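PDB 6FFL: Maltose/maltodextrin transport permease homologue from Bdellovibrio bacteriovorus HD100, which binds maltotriose in its solute-binding domain MalE, which is fused to the transmembrane subunit MalF of a probable maltose/maltodextrin ABC transporter. Local coordinates for residues M11-G14 with H15-L19. Sequence-based numbering, arbitrary orientation.
With GLC (alpha-D-glucopyranose), chain B; SO4 (sulfate ion), chain H.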
loop_
_atom_site.group_PDB
_atom_site.type_symbol
_atom_site.label_atom_id
_atom_site.label_comp_id
_atom_site.label_asym_id
_atom_site.label_seq_id
_atom_site.Cartn_x
_atom_site.Cartn_y
_atom_site.Cartn_z
ATOM N N MET A 11 10.260 -2.377 1.873
ATOM C CA MET A 11 9.899 -3.586 1.130
ATOM C C MET A 11 9.719 -4.795 2.040
ATOM O O MET A 11 10.616 -5.147 2.814
ATOM C CB MET A 11 10.967 -3.919 0.084
ATOM C CG MET A 11 11.078 -2.904 -1.028
ATOM S SD MET A 11 12.144 -3.551 -2.335
ATOM C CE MET A 11 12.408 -2.056 -3.290
ATOM N N ILE A 12 8.581 -5.480 1.864
ATOM C CA ILE A 12 8.289 -6.725 2.549
ATOM C C ILE A 12 9.303 -7.809 2.164
ATOM O O ILE A 12 9.985 -7.732 1.134
ATOM C CB ILE A 12 6.856 -7.143 2.175
ATOM C CG1 ILE A 12 6.292 -8.187 3.134
ATOM C CG2 ILE A 12 6.814 -7.660 0.734
ATOM C CD1 ILE A 12 4.892 -8.640 2.735
ATOM N N TYR A 13 9.373 -8.848 3.001
ATOM C CA TYR A 13 10.336 -9.936 2.851
ATOM C C TYR A 13 10.571 -10.359 1.401
ATOM O O TYR A 13 11.696 -10.283 0.897
ATOM C CB TYR A 13 9.871 -11.143 3.661
ATOM C CG TYR A 13 10.834 -12.307 3.570
ATOM C CD1 TYR A 13 11.993 -12.337 4.336
ATOM C CD2 TYR A 13 10.593 -13.367 2.697
ATOM C CE1 TYR A 13 12.876 -13.413 4.251
ATOM C CE2 TYR A 13 11.468 -14.429 2.601
ATOM C CZ TYR A 13 12.605 -14.448 3.376
ATOM O OH TYR A 13 13.473 -15.511 3.274
ATOM N N GLY A 14 9.518 -10.824 0.724
ATOM C CA GLY A 14 9.684 -11.341 -0.629
ATOM C C GLY A 14 10.245 -10.309 -1.592
ATOM O O GLY A 14 11.043 -10.639 -2.476
ATOM N N HIS A 15 9.835 -9.047 -1.435
ATOM C CA HIS A 15 10.329 -7.998 -2.323
ATOM C C HIS A 15 11.760 -7.608 -1.978
ATOM O O HIS A 15 12.567 -7.354 -2.876
ATOM C CB HIS A 15 9.424 -6.758 -2.260
ATOM C CG HIS A 15 8.077 -6.956 -2.889
ATOM N ND1 HIS A 15 7.444 -5.966 -3.614
ATOM C CD2 HIS A 15 7.238 -8.020 -2.887
ATOM C CE1 HIS A 15 6.277 -6.419 -4.038
ATOM N NE2 HIS A 15 6.128 -7.659 -3.606
ATOM N N ARG A 16 12.110 -7.559 -0.688
ATOM C CA ARG A 16 13.494 -7.205 -0.394
ATOM C C ARG A 16 14.454 -8.348 -0.710
ATOM O O ARG A 16 15.637 -8.087 -0.947
ATOM C CB ARG A 16 13.642 -6.728 1.056
ATOM C CG ARG A 16 13.459 -7.756 2.118
ATOM C CD ARG A 16 13.918 -7.185 3.472
ATOM N NE ARG A 16 13.520 -8.055 4.577
ATOM C CZ ARG A 16 12.381 -7.929 5.252
ATOM N NH1 ARG A 16 11.524 -6.957 4.948
ATOM N NH2 ARG A 16 12.098 -8.779 6.237
ATOM N N GLN A 17 13.974 -9.598 -0.767
ATOM C CA GLN A 17 14.814 -10.662 -1.318
ATOM C C GLN A 17 15.180 -10.364 -2.764
ATOM O O GLN A 17 16.326 -10.572 -3.182
ATOM C CB GLN A 17 14.115 -12.022 -1.232
ATOM C CG GLN A 17 13.718 -12.437 0.164
ATOM C CD GLN A 17 14.885 -12.403 1.129
ATOM O OE1 GLN A 17 15.882 -13.106 0.948
ATOM N NE2 GLN A 17 14.773 -11.567 2.158
ATOM N N VAL A 18 14.216 -9.883 -3.547
ATOM C CA VAL A 18 14.499 -9.550 -4.938
ATOM C C VAL A 18 15.432 -8.348 -5.014
ATOM O O VAL A 18 16.378 -8.330 -5.818
ATOM C CB VAL A 18 13.187 -9.314 -5.708
ATOM C CG1 VAL A 18 13.471 -8.851 -7.125
ATOM C CG2 VAL A 18 12.329 -10.589 -5.700
ATOM N N LEU A 19 15.196 -7.339 -4.173
ATOM C CA LEU A 19 16.100 -6.191 -4.115
ATOM C C LEU A 19 17.539 -6.628 -3.864
ATOM O O LEU A 19 18.470 -6.157 -4.529
ATOM C CB LEU A 19 15.643 -5.211 -3.028
ATOM C CG LEU A 19 16.547 -4.001 -2.821
ATOM C CD1 LEU A 19 16.571 -3.143 -4.068
ATOM C CD2 LEU A 19 16.055 -3.187 -1.626
HETATM C C1 GLC B . 5.014 -4.343 3.564
HETATM C C2 GLC B . 4.958 -3.745 2.154
HETATM C C3 GLC B . 4.306 -2.370 2.164
HETATM C C4 GLC B . 2.968 -2.396 2.903
HETATM C C5 GLC B . 3.140 -3.024 4.293
HETATM C C6 GLC B . 1.794 -3.188 4.999
HETATM O O1 GLC B . 5.932 -3.593 4.361
HETATM O O2 GLC B . 6.279 -3.586 1.628
HETATM O O3 GLC B . 4.152 -1.922 0.799
HETATM O O4 GLC B . 2.494 -1.038 2.997
HETATM O O5 GLC B . 3.717 -4.330 4.189
HETATM O O6 GLC B . 1.994 -3.629 6.350
HETATM S S SO4 H . 8.706 -8.518 6.910
HETATM O O1 SO4 H . 7.698 -8.628 7.957
HETATM O O2 SO4 H . 9.422 -7.250 7.077
HETATM O O3 SO4 H . 8.073 -8.549 5.597
HETATM O O4 SO4 H . 9.637 -9.638 6.996
#
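Arg-16 folds back along the first turn of its helix to reach Met-11, NH1 giving a hydrogen bond of 2.9 Å to Met-11 O in that carbonyl's plane. A chi1 of 69° sets CG between the backbone N and the carbonyl carbon; from there the chain runs extended to NE. One face of the guanidinium lies over Tyr-13 CA, while its edge grips the sulfate: NH1 bonds to O2, and NH2 to O4 at 2.7 Å and more weakly to O2. Tyr-13 N donates to O3 of the same ion at 2.9 Å, so side chain and helix N-terminus hold it jointly; the sulfate probably came from the crystallisation liquor. Tyr-13 stands edge-on to this group, its ring nearly perpendicular to the guanidinium. Gln-17 instead lies over a tyrosine face, bent at chi2 (-54°) so that its amide stacks 18° from the ring plane, with NE2 3.4 Å from Tyr-13 CE1 and CG making a CH-pi contact above the ring. Ile-12 CG2 meets the ring of His-15 at CD2, 3.7 Å away. Met-11, extended beyond CG, crosses Leu-19 at about a right angle, SD against CB. Ile-12 is the N-cap: its O accepts Arg-16 N at 2.8 Å, and its N donates a weak bond to glucose O2. Gly-14 N is hydrogen-bonded to the carboxylate of Asp-240, in helix 238-243. This is the strand-to-helix turn of the beta-alpha-beta unit 4-9, 13-29 and 34-39 in a periplasmic-binding-protein fold, where Met-11 and Ile-12 line the glycan pocket.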